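Long-range contacts in proline-tRNA synthetase class II aaRS (Ybak RNA binding domain plus tRNA synthetase) (Cryptosporidium parvum, PDB 5XIO), which probably joins L-proline to its cognate tRNA at the expense of ATP, the aminoacylation step that supplies prolyl-tRNA for protein synthesis: residues 24-29 with 39-44; 106-111 with 135-140; 231-236 with 257-262. All coordinates share one frame; numbering follows the deposited sequence.

Contact 1. Residues 24-29 with 39-44; sequences SEMIEY and RPWSYF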
loop_
_atom_site.group_PDB
_atom_site.type_symbol
_atom_site.label_atom_id
_atom_site.label_comp_id
_atom_site.label_asym_id
_atom_site.label_seq_id
_atom_site.Cartn_x
_atom_site.Cartn_y
_atom_site.Cartn_z
ATOM N N SER A 24 -13.879 -20.232 -1.725
ATOM C CA SER A 24 -12.616 -20.078 -1.000
ATOM C C SER A 24 -12.569 -18.811 -0.222
ATOM O O SER A 24 -11.709 -18.654 0.631
ATOM C CB SER A 24 -11.406 -20.084 -1.944
ATOM O OG SER A 24 -11.334 -18.895 -2.711
ATOM N N GLU A 25 -13.493 -17.904 -0.466
ATOM C CA GLU A 25 -13.457 -16.604 0.232
ATOM C C GLU A 25 -12.279 -15.711 -0.249
ATOM O O GLU A 25 -11.765 -14.901 0.474
ATOM C CB GLU A 25 -13.475 -16.813 1.776
ATOM C CG GLU A 25 -14.753 -17.567 2.157
ATOM C CD GLU A 25 -14.960 -17.899 3.632
ATOM O OE1 GLU A 25 -16.157 -18.146 4.008
ATOM O OE2 GLU A 25 -13.949 -17.960 4.382
ATOM N N MET A 26 -11.870 -15.892 -1.476
ATOM C CA MET A 26 -10.963 -14.964 -2.089
ATOM C C MET A 26 -11.593 -13.632 -2.524
ATOM O O MET A 26 -10.983 -12.588 -2.363
ATOM C CB MET A 26 -10.307 -15.643 -3.273
ATOM C CG MET A 26 -9.074 -16.415 -2.842
ATOM S SD MET A 26 -8.123 -16.754 -4.273
ATOM C CE MET A 26 -6.505 -16.720 -3.550
ATOM N N ILE A 27 -12.824 -13.664 -3.019
ATOM C CA ILE A 27 -13.441 -12.540 -3.719
ATOM C C ILE A 27 -14.875 -12.429 -3.262
ATOM O O ILE A 27 -15.489 -13.424 -2.931
ATOM C CB ILE A 27 -13.353 -12.857 -5.240
ATOM C CG1 ILE A 27 -11.982 -12.460 -5.782
ATOM C CG2 ILE A 27 -14.510 -12.355 -6.102
ATOM C CD1 ILE A 27 -11.575 -11.041 -5.553
ATOM N N GLU A 28 -15.421 -11.220 -3.249
ATOM C CA GLU A 28 -16.885 -11.041 -3.214
ATOM C C GLU A 28 -17.294 -10.154 -4.386
ATOM O O GLU A 28 -16.535 -9.216 -4.751
ATOM C CB GLU A 28 -17.320 -10.445 -1.871
ATOM C CG GLU A 28 -18.827 -10.377 -1.644
ATOM C CD GLU A 28 -19.479 -11.663 -1.048
ATOM O OE1 GLU A 28 -18.906 -12.374 -0.183
ATOM O OE2 GLU A 28 -20.622 -11.946 -1.434
ATOM N N TYR A 29 -18.434 -10.482 -5.014
ATOM C CA TYR A 29 -19.003 -9.653 -6.094
ATOM C C TYR A 29 -19.657 -8.378 -5.527
ATOM O O TYR A 29 -20.183 -8.393 -4.467
ATOM C CB TYR A 29 -19.998 -10.422 -6.980
ATOM C CG TYR A 29 -19.393 -11.490 -7.864
ATOM C CD1 TYR A 29 -18.778 -11.175 -9.070
ATOM C CD2 TYR A 29 -19.430 -12.837 -7.490
ATOM C CE1 TYR A 29 -18.210 -12.168 -9.883
ATOM C CE2 TYR A 29 -18.855 -13.835 -8.289
ATOM C CZ TYR A 29 -18.256 -13.501 -9.480
ATOM O OH TYR A 29 -17.720 -14.525 -10.262
ATOM N N ARG A 39 -10.984 -10.116 -0.398
ATOM C CA ARG A 39 -11.037 -10.531 0.980
ATOM C C ARG A 39 -9.643 -10.937 1.435
ATOM O O ARG A 39 -8.750 -11.097 0.612
ATOM C CB ARG A 39 -12.035 -11.686 1.106
ATOM C CG ARG A 39 -13.443 -11.264 0.676
ATOM C CD ARG A 39 -14.453 -12.403 0.775
ATOM N NE ARG A 39 -14.686 -12.699 2.153
ATOM C CZ ARG A 39 -15.609 -13.545 2.622
ATOM N NH1 ARG A 39 -16.415 -14.216 1.809
ATOM N NH2 ARG A 39 -15.712 -13.714 3.932
ATOM N N PRO A 40 -9.438 -11.091 2.742
ATOM C CA PRO A 40 -8.076 -11.380 3.190
ATOM C C PRO A 40 -7.320 -12.543 2.502
ATOM O O PRO A 40 -6.080 -12.471 2.253
ATOM C CB PRO A 40 -8.252 -11.642 4.690
ATOM C CG PRO A 40 -9.495 -10.851 5.076
ATOM C CD PRO A 40 -10.367 -10.822 3.864
ATOM N N TRP A 41 -8.051 -13.590 2.182
ATOM C CA TRP A 41 -7.449 -14.774 1.641
ATOM C C TRP A 41 -6.692 -14.477 0.338
ATOM O O TRP A 41 -5.662 -15.065 0.102
ATOM C CB TRP A 41 -8.544 -15.887 1.431
ATOM C CG TRP A 41 -7.956 -17.289 1.482
ATOM C CD1 TRP A 41 -7.695 -18.096 0.428
ATOM C CD2 TRP A 41 -7.500 -18.005 2.658
ATOM N NE1 TRP A 41 -7.114 -19.274 0.865
ATOM C CE2 TRP A 41 -6.977 -19.224 2.229
ATOM C CE3 TRP A 41 -7.483 -17.712 4.022
ATOM C CZ2 TRP A 41 -6.463 -20.158 3.102
ATOM C CZ3 TRP A 41 -6.975 -18.633 4.883
ATOM C CH2 TRP A 41 -6.469 -19.846 4.429
ATOM N N SER A 42 -7.210 -13.602 -0.530
ATOM C CA SER A 42 -6.487 -13.201 -1.747
ATOM C C SER A 42 -5.598 -11.994 -1.487
ATOM O O SER A 42 -4.541 -11.878 -2.111
ATOM C CB SER A 42 -7.437 -12.882 -2.910
ATOM O OG SER A 42 -8.294 -11.827 -2.554
ATOM N N TYR A 43 -6.003 -11.108 -0.574
ATOM C CA TYR A 43 -5.207 -9.898 -0.323
ATOM C C TYR A 43 -3.842 -10.259 0.231
ATOM O O TYR A 43 -2.895 -9.587 -0.069
ATOM C CB TYR A 43 -5.916 -8.860 0.572
ATOM C CG TYR A 43 -5.214 -7.487 0.495
ATOM C CD1 TYR A 43 -5.323 -6.680 -0.641
ATOM C CD2 TYR A 43 -4.384 -7.025 1.527
ATOM C CE1 TYR A 43 -4.656 -5.484 -0.741
ATOM C CE2 TYR A 43 -3.711 -5.811 1.414
ATOM C CZ TYR A 43 -3.851 -5.063 0.276
ATOM O OH TYR A 43 -3.220 -3.847 0.175
ATOM N N PHE A 44 -3.735 -11.365 0.970
ATOM C CA PHE A 44 -2.435 -11.877 1.521
ATOM C C PHE A 44 -1.470 -12.202 0.395
ATOM O O PHE A 44 -0.280 -12.041 0.512
ATOM C CB PHE A 44 -2.695 -13.160 2.360
ATOM C CG PHE A 44 -1.448 -13.830 2.908
ATOM C CD1 PHE A 44 -0.709 -14.714 2.136
ATOM C CD2 PHE A 44 -1.012 -13.571 4.213
ATOM C CE1 PHE A 44 0.464 -15.304 2.610
ATOM C CE2 PHE A 44 0.150 -14.159 4.700
ATOM C CZ PHE A 44 0.883 -15.035 3.884
HETATM O O HOH W 1 -10.793 -14.103 2.880
HETATM O O HOH W 2 -17.805 -15.930 4.685
HETATM O O HOH W 3 -16.373 -14.869 -0.939
#
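One backbone oxygen, Met26 O, takes two hydrogen bonds from the start of a helix, and they reach it from opposite faces of its carbonyl plane. Arg39 N, at the N-cap position, donates from above that plane over 3.2 Å to Met26 O, while Ser42 OG gives a shorter bond of 2.8 Å to Met26 O. The serine hydroxyl can do this because chi1 of 60° sets it between its own backbone N and carbonyl carbon. The helix start holds the loop by one main-chain N-H and one side-chain hydroxyl, both spent on a single carbonyl. Glu25, which has positive phi in the Schellman motif closing the previous helix, lays its CB over the centre of the Arg39 guanidinium, 3.9 Å above the plane. Its carboxylate meets the arginine through water 2, which lies in the guanidinium plane. Water 3, also in that plane, links Arg39 NH1 to Ile27 O. Glu28 adds a long salt bridge, OE1 to Arg39 NH1 at 3.7 Å, resting on charge alone; its carboxylate also bonds Lys121 and Trp122 of the second subunit. On the apolar side, Met26 CG abuts the edge of the Trp41 ring, 3.9 Å from CD1, and Trp41 NE1 bonds Lys344 O. The contact therefore joins the exit of helix 13-23 and the hairpin of strands 27-29 and 36-38 to the first turn of helix 40-58, beside the dimer partner.

Contact 2. Residues 106-111 with 135-140; sequences AIRPTS and QWTSIV. With HFG (7-bromo-6-chloro-3-{3-[(2R,3S)-3-hydroxypiperidin-2-yl]-2-oxopropyl}quinazolin-4(3H)-one), chain C.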
loop_
_atom_site.group_PDB
_atom_site.type_symbol
_atom_site.label_atom_id
_atom_site.label_comp_id
_atom_site.label_asym_id
_atom_site.label_seq_id
_atom_site.Cartn_x
_atom_site.Cartn_y
_atom_site.Cartn_z
ATOM N N ALA A 106 -9.641 14.034 -14.330
ATOM C CA ALA A 106 -9.592 12.621 -14.630
ATOM C C ALA A 106 -8.965 11.842 -13.533
ATOM O O ALA A 106 -7.902 12.246 -12.996
ATOM C CB ALA A 106 -8.801 12.374 -15.880
ATOM N N ILE A 107 -9.594 10.703 -13.241
ATOM C CA ILE A 107 -8.963 9.673 -12.487
ATOM C C ILE A 107 -7.899 8.992 -13.317
ATOM O O ILE A 107 -8.080 8.592 -14.508
ATOM C CB ILE A 107 -9.913 8.582 -12.027
ATOM C CG1 ILE A 107 -10.840 9.097 -10.995
ATOM C CG2 ILE A 107 -9.140 7.469 -11.311
ATOM C CD1 ILE A 107 -12.082 8.198 -10.902
ATOM N N ARG A 108 -6.759 8.874 -12.679
ATOM C CA ARG A 108 -5.548 8.314 -13.225
ATOM C C ARG A 108 -5.619 6.919 -13.850
ATOM O O ARG A 108 -5.915 5.961 -13.219
ATOM C CB ARG A 108 -4.477 8.446 -12.143
ATOM C CG ARG A 108 -3.334 7.493 -12.115
ATOM C CD ARG A 108 -3.386 6.723 -10.832
ATOM N NE ARG A 108 -2.575 7.302 -9.802
ATOM C CZ ARG A 108 -2.824 7.155 -8.525
ATOM N NH1 ARG A 108 -3.840 6.440 -8.125
ATOM N NH2 ARG A 108 -2.049 7.716 -7.649
ATOM N N PRO A 109 -5.356 6.863 -15.130
ATOM C CA PRO A 109 -5.337 5.618 -15.859
ATOM C C PRO A 109 -3.956 5.027 -15.989
ATOM O O PRO A 109 -3.857 3.912 -16.302
ATOM C CB PRO A 109 -5.836 6.032 -17.216
ATOM C CG PRO A 109 -5.346 7.390 -17.368
ATOM C CD PRO A 109 -5.390 8.012 -16.032
ATOM N N THR A 110 -2.958 5.842 -15.755
ATOM C CA THR A 110 -1.513 5.645 -15.789
ATOM C C THR A 110 -0.894 7.013 -15.435
ATOM O O THR A 110 -1.486 8.034 -15.633
ATOM C CB THR A 110 -0.999 5.031 -17.117
ATOM O OG1 THR A 110 0.348 4.656 -17.011
ATOM C CG2 THR A 110 -1.228 5.923 -18.235
ATOM N N SER A 111 0.325 7.012 -14.956
ATOM C CA SER A 111 0.932 8.206 -14.473
ATOM C C SER A 111 1.929 9.026 -15.260
ATOM O O SER A 111 2.467 9.919 -14.720
ATOM C CB SER A 111 1.504 7.905 -13.123
ATOM O OG SER A 111 0.484 7.948 -12.234
ATOM N N GLN A 135 5.738 3.648 -7.800
ATOM C CA GLN A 135 4.672 3.749 -6.861
ATOM C C GLN A 135 3.683 2.558 -6.921
ATOM O O GLN A 135 3.424 1.973 -7.973
ATOM C CB GLN A 135 3.949 5.068 -7.054
ATOM C CG GLN A 135 3.378 5.327 -8.424
ATOM C CD GLN A 135 2.438 6.565 -8.518
ATOM O OE1 GLN A 135 2.323 7.368 -7.613
ATOM N NE2 GLN A 135 1.753 6.688 -9.664
ATOM N N TRP A 136 3.176 2.204 -5.752
ATOM C CA TRP A 136 2.092 1.204 -5.545
ATOM C C TRP A 136 0.778 2.010 -5.444
ATOM O O TRP A 136 0.640 2.914 -4.618
ATOM C CB TRP A 136 2.384 0.417 -4.244
ATOM C CG TRP A 136 3.630 -0.474 -4.291
ATOM C CD1 TRP A 136 4.905 -0.187 -3.794
ATOM C CD2 TRP A 136 3.720 -1.782 -4.867
ATOM N NE1 TRP A 136 5.761 -1.215 -4.089
ATOM C CE2 TRP A 136 5.055 -2.219 -4.718
ATOM C CE3 TRP A 136 2.791 -2.640 -5.487
ATOM C CZ2 TRP A 136 5.480 -3.482 -5.170
ATOM C CZ3 TRP A 136 3.228 -3.859 -5.971
ATOM C CH2 TRP A 136 4.564 -4.276 -5.799
ATOM N N THR A 137 -0.166 1.754 -6.339
ATOM C CA THR A 137 -1.393 2.585 -6.432
ATOM C C THR A 137 -2.564 1.732 -7.002
ATOM O O THR A 137 -2.402 0.583 -7.394
ATOM C CB THR A 137 -1.200 3.825 -7.380
ATOM O OG1 THR A 137 -1.090 3.406 -8.747
ATOM C CG2 THR A 137 0.134 4.587 -7.160
ATOM N N SER A 138 -3.736 2.335 -7.063
ATOM C CA SER A 138 -4.787 1.796 -7.802
ATOM C C SER A 138 -4.957 2.626 -9.022
ATOM O O SER A 138 -4.529 3.747 -9.080
ATOM C CB SER A 138 -6.070 1.695 -6.990
ATOM O OG SER A 138 -6.778 2.896 -6.897
ATOM N N ILE A 139 -5.591 1.995 -9.989
ATOM C CA ILE A 139 -5.803 2.440 -11.333
ATOM C C ILE A 139 -7.295 2.126 -11.689
ATOM O O ILE A 139 -7.862 1.046 -11.287
ATOM C CB ILE A 139 -4.910 1.657 -12.236
ATOM C CG1 ILE A 139 -3.469 2.027 -12.017
ATOM C CG2 ILE A 139 -5.253 1.898 -13.670
ATOM C CD1 ILE A 139 -3.045 3.374 -12.612
ATOM N N VAL A 140 -7.920 3.100 -12.376
ATOM C CA VAL A 140 -9.218 2.932 -12.981
ATOM C C VAL A 140 -9.178 3.068 -14.456
ATOM O O VAL A 140 -8.593 4.020 -14.976
ATOM C CB VAL A 140 -10.194 3.983 -12.487
ATOM C CG1 VAL A 140 -11.536 3.877 -13.229
ATOM C CG2 VAL A 140 -10.401 3.823 -10.984
HETATM O "O4'" HFG C . -0.023 2.257 -19.270
HETATM C C21 HFG C . 0.536 2.195 -20.335
HETATM C "C3'" HFG C . 2.052 2.251 -20.470
HETATM C "C2'" HFG C . 2.763 1.939 -19.153
HETATM N "N1'" HFG C . 2.594 2.994 -18.166
HETATM C "C6'" HFG C . 3.434 2.748 -16.996
HETATM C "C5'" HFG C . 3.151 1.393 -16.370
HETATM C "C4'" HFG C . 3.255 0.289 -17.410
HETATM C C39 HFG C . 2.352 0.604 -18.577
HETATM O "O7'" HFG C . 2.484 -0.415 -19.551
HETATM C "C1'" HFG C . -0.229 2.078 -21.652
HETATM N N3 HFG C . -1.629 2.475 -21.466
HETATM C C4 HFG C . -1.947 3.817 -21.546
HETATM O O11 HFG C . -1.110 4.658 -21.725
HETATM C C10 HFG C . -3.362 4.120 -21.326
HETATM C C5 HFG C . -3.821 5.429 -21.358
HETATM C C2 HFG C . -2.576 1.553 -21.259
HETATM N N1 HFG C . -3.819 1.771 -21.071
HETATM C C9 HFG C . -4.253 3.087 -21.099
HETATM C C8 HFG C . -5.596 3.359 -20.897
HETATM C C7 HFG C . -6.075 4.661 -20.928
HETATM BR BR1 HFG C . -7.920 4.952 -20.610
HETATM C C6 HFG C . -5.170 5.704 -21.157
HETATM CL CL1 HFG C . -5.696 7.324 -21.211
HETATM O O HOH W 4 -9.779 6.754 -15.322
#
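Gln135 opens the contact with its amide beside Ser111: NE2 lies 3.1 Å from Ser111 OG, and both atoms are hydrogen-bonded to Glu160 OE2, while Gln135 OE1 accepts from Phe67 N. Two residues on, Thr137 sets CB against one face of the Arg108 guanidinium, 3.7 Å above the plane and offset toward its rim. The arginine reaches this place by a chain bent at chi2 (-117°) and chi3 (-94°). Ser138 contributes its carbonyl, which receives a weak hydrogen bond from Arg108 NH1 at 2.9 Å, with an N-H...O angle of 123°. Strand 131-140 belongs to the largely antiparallel sheet of the class II synthetase core, and a buried arginine here illustrates how a polar side chain can be accommodated by several weak bonds, to the carbonyls of Ser138 and Phe67 and to the hydroxyl of Tyr66. Ile139 crosses that arginine at about a right angle, its CD1 3.8 Å from Arg108 CD, and places CG2 3.6 Å from Pro109 O. The loop after strand 99-107 gives two residues to the halofuginone pocket: Pro109 CB and CG lie against the halogenated ring, and Thr110 OG1, also bonded to Glu112, accepts from the piperidine N1' at 3.0 Å. Val140 closes the segment, with CB 3.8 Å from Ile107 CG2; water 4 bridges Val140 O and Ile107 O, and Phe70 of the second subunit packs on both side chains.

Contact 3. Residues 231-236 with 257-262; sequences HLLGQN and QTSWGL. With HFG (7-bromo-6-chloro-3-{3-[(2R,3S)-3-hydroxypiperidin-2-yl]-2-oxopropyl}quinazolin-4(3H)-one), chain C.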
loop_
_atom_site.group_PDB
_atom_site.type_symbol
_atom_site.label_atom_id
_atom_site.label_comp_id
_atom_site.label_asym_id
_atom_site.label_seq_id
_atom_site.Cartn_x
_atom_site.Cartn_y
_atom_site.Cartn_z
ATOM N N HIS A 231 8.981 -1.276 -20.932
ATOM C CA HIS A 231 9.276 -0.487 -22.132
ATOM C C HIS A 231 10.628 0.293 -22.071
ATOM O O HIS A 231 11.003 0.902 -21.037
ATOM C CB HIS A 231 8.205 0.579 -22.347
ATOM C CG HIS A 231 6.816 0.091 -22.196
ATOM N ND1 HIS A 231 6.187 -0.663 -23.154
ATOM C CD2 HIS A 231 5.914 0.260 -21.202
ATOM C CE1 HIS A 231 4.958 -0.937 -22.762
ATOM N NE2 HIS A 231 4.761 -0.379 -21.586
ATOM N N LEU A 232 11.328 0.265 -23.194
ATOM C CA LEU A 232 12.348 1.276 -23.513
ATOM C C LEU A 232 11.680 2.382 -24.240
ATOM O O LEU A 232 11.345 2.252 -25.419
ATOM C CB LEU A 232 13.459 0.716 -24.410
ATOM C CG LEU A 232 14.543 1.787 -24.805
ATOM C CD1 LEU A 232 15.215 2.449 -23.580
ATOM C CD2 LEU A 232 15.606 1.208 -25.748
ATOM N N LEU A 233 11.469 3.472 -23.545
ATOM C CA LEU A 233 10.724 4.590 -24.099
ATOM C C LEU A 233 11.613 5.461 -24.945
ATOM O O LEU A 233 11.138 6.244 -25.739
ATOM C CB LEU A 233 10.138 5.413 -22.955
ATOM C CG LEU A 233 9.165 4.631 -22.042
ATOM C CD1 LEU A 233 8.788 5.456 -20.822
ATOM C CD2 LEU A 233 7.896 4.219 -22.797
ATOM N N GLY A 234 12.913 5.320 -24.732
ATOM C CA GLY A 234 13.938 6.119 -25.386
ATOM C C GLY A 234 13.818 7.578 -25.051
ATOM O O GLY A 234 13.615 7.965 -23.857
ATOM N N GLN A 235 13.867 8.374 -26.122
ATOM C CA GLN A 235 13.693 9.834 -26.047
ATOM C C GLN A 235 12.289 10.329 -26.441
ATOM O O GLN A 235 12.061 11.541 -26.537
ATOM C CB GLN A 235 14.766 10.506 -26.900
ATOM C CG GLN A 235 16.196 9.933 -26.704
ATOM C CD GLN A 235 17.295 10.851 -27.268
ATOM O OE1 GLN A 235 17.205 11.323 -28.395
ATOM N NE2 GLN A 235 18.311 11.118 -26.477
ATOM N N ASN A 236 11.334 9.427 -26.641
ATOM C CA ASN A 236 10.002 9.877 -27.081
ATOM C C ASN A 236 9.318 10.852 -26.135
ATOM O O ASN A 236 8.823 11.904 -26.538
ATOM C CB ASN A 236 9.085 8.677 -27.356
ATOM C CG ASN A 236 9.536 7.886 -28.573
ATOM O OD1 ASN A 236 9.685 8.450 -29.646
ATOM N ND2 ASN A 236 9.789 6.597 -28.406
ATOM N N GLN A 257 14.526 7.124 -21.244
ATOM C CA GLN A 257 13.552 6.700 -20.231
ATOM C C GLN A 257 13.076 5.241 -20.336
ATOM O O GLN A 257 13.071 4.679 -21.413
ATOM C CB GLN A 257 12.353 7.663 -20.240
ATOM C CG GLN A 257 12.553 8.958 -19.438
ATOM C CD GLN A 257 11.384 9.925 -19.564
ATOM O OE1 GLN A 257 11.299 10.712 -20.520
ATOM N NE2 GLN A 257 10.454 9.852 -18.620
ATOM N N THR A 258 12.708 4.633 -19.205
ATOM C CA THR A 258 11.919 3.367 -19.197
ATOM C C THR A 258 10.644 3.440 -18.398
ATOM O O THR A 258 10.454 4.291 -17.558
ATOM C CB THR A 258 12.653 2.168 -18.555
ATOM O OG1 THR A 258 12.655 2.296 -17.116
ATOM C CG2 THR A 258 14.086 2.045 -19.046
ATOM N N SER A 259 9.782 2.454 -18.615
ATOM C CA SER A 259 8.669 2.233 -17.715
ATOM C C SER A 259 8.208 0.808 -17.749
ATOM O O SER A 259 8.474 0.095 -18.703
ATOM C CB SER A 259 7.535 3.196 -17.976
ATOM O OG SER A 259 6.735 2.794 -19.042
ATOM N N TRP A 260 7.532 0.387 -16.690
ATOM C CA TRP A 260 7.180 -1.022 -16.469
ATOM C C TRP A 260 6.043 -1.101 -15.397
ATOM O O TRP A 260 5.990 -0.274 -14.447
ATOM C CB TRP A 260 8.414 -1.796 -15.969
ATOM C CG TRP A 260 9.541 -0.969 -15.378
ATOM C CD1 TRP A 260 10.445 -0.229 -16.066
ATOM C CD2 TRP A 260 9.858 -0.793 -13.994
ATOM N NE1 TRP A 260 11.309 0.385 -15.202
ATOM C CE2 TRP A 260 10.965 0.067 -13.928
ATOM C CE3 TRP A 260 9.326 -1.297 -12.800
ATOM C CZ2 TRP A 260 11.575 0.419 -12.730
ATOM C CZ3 TRP A 260 9.924 -0.904 -11.582
ATOM C CH2 TRP A 260 11.012 -0.073 -11.562
ATOM N N GLY A 261 5.181 -2.112 -15.540
ATOM C CA GLY A 261 4.040 -2.377 -14.581
ATOM C C GLY A 261 3.632 -3.836 -14.437
ATOM O O GLY A 261 3.766 -4.640 -15.370
ATOM N N LEU A 262 3.156 -4.188 -13.264
ATOM C CA LEU A 262 2.590 -5.572 -12.988
ATOM C C LEU A 262 1.351 -5.394 -12.031
ATOM O O LEU A 262 1.411 -4.487 -11.218
ATOM C CB LEU A 262 3.697 -6.464 -12.370
ATOM C CG LEU A 262 3.274 -7.904 -11.980
ATOM C CD1 LEU A 262 4.474 -8.822 -11.873
ATOM C CD2 LEU A 262 2.527 -7.918 -10.673
HETATM O "O4'" HFG C . -0.023 2.257 -19.270
HETATM C C21 HFG C . 0.536 2.195 -20.335
HETATM C "C3'" HFG C . 2.052 2.251 -20.470
HETATM C "C2'" HFG C . 2.763 1.939 -19.153
HETATM N "N1'" HFG C . 2.594 2.994 -18.166
HETATM C "C6'" HFG C . 3.434 2.748 -16.996
HETATM C "C5'" HFG C . 3.151 1.393 -16.370
HETATM C "C4'" HFG C . 3.255 0.289 -17.410
HETATM C C39 HFG C . 2.352 0.604 -18.577
HETATM O "O7'" HFG C . 2.484 -0.415 -19.551
HETATM C "C1'" HFG C . -0.229 2.078 -21.652
HETATM N N3 HFG C . -1.629 2.475 -21.466
HETATM C C4 HFG C . -1.947 3.817 -21.546
HETATM O O11 HFG C . -1.110 4.658 -21.725
HETATM C C10 HFG C . -3.362 4.120 -21.326
HETATM C C5 HFG C . -3.821 5.429 -21.358
HETATM C C2 HFG C . -2.576 1.553 -21.259
HETATM N N1 HFG C . -3.819 1.771 -21.071
HETATM C C9 HFG C . -4.253 3.087 -21.099
HETATM C C8 HFG C . -5.596 3.359 -20.897
HETATM C C7 HFG C . -6.075 4.661 -20.928
HETATM BR BR1 HFG C . -7.920 4.952 -20.610
HETATM C C6 HFG C . -5.170 5.704 -21.157
HETATM CL CL1 HFG C . -5.696 7.324 -21.211
HETATM O O HOH W 5 11.762 9.433 -23.120
#
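His231 and Ser259 form a hydrogen-bonded antiparallel pair in the sheet of the class II synthetase core, and a classic beta bulge follows, where Leu233 and Gly234 both face Gln257. Among the backbone bonds, His231 N donates to Ser259 O over 2.7 Å at a nearly straight 173°, and Ser259 N returns a bond to His231 O. Thr258 CA approaches His231 O at 3.2 Å in a CA-H...O contact. At the bulge Gln257 O takes a bond from Leu233 N and a weak one from Gly234 N, while Gln257 N donates to Gly234 O. The positive phi of Gly234 (62°) suits glycine and serves a type II' turn from Leu233 to Asn236, leading into helix 236-241. Water 5 joins Gly234 O to Gln257 OE1.

The apolar contact is close: Leu233 CD1 rests 3.8 Å from Ser259 CB. A side-chain hydrogen bond runs within the second strand, where Thr258 OG1, bonded also to Thr163, accepts from Trp260 NE1 in the indole plane.

Ligand contacts show how a sheet can present a binding surface. The backbone of Trp260 and Gly261 lies against the piperidine of halofuginone, Gly261 N being 3.6 Å from C4'. With Ser259 OG near its edge, 3.4 Å from CD2, the His231 ring is bonded through ND1 to Thr211 OG1, while NE2 donates to the inhibitor hydroxyl O7' over 3.1 Å at 165°.

The three contacts grade from subunit boundary to catalytic-domain interior. Contact 1 is partly buried and lies farthest from the inhibitor, using waters and charge pairs; contacts 2 and 3 are buried and both lie within the class II core. Contacts 1 and 2 each touch the second subunit, whereas no other protein chain touches contact 3. Contacts 2 and 3 reach the same sheet, their centres about 17 Å apart, and, without touching, both bind halofuginone, contact 2 through a loop and contact 3 through neighbouring strands. Chemistry follows place: helix-start bonds in contact 1, arginine and aliphatic packing in contact 2, and antiparallel strand pairing broken by a bulge in contact 3.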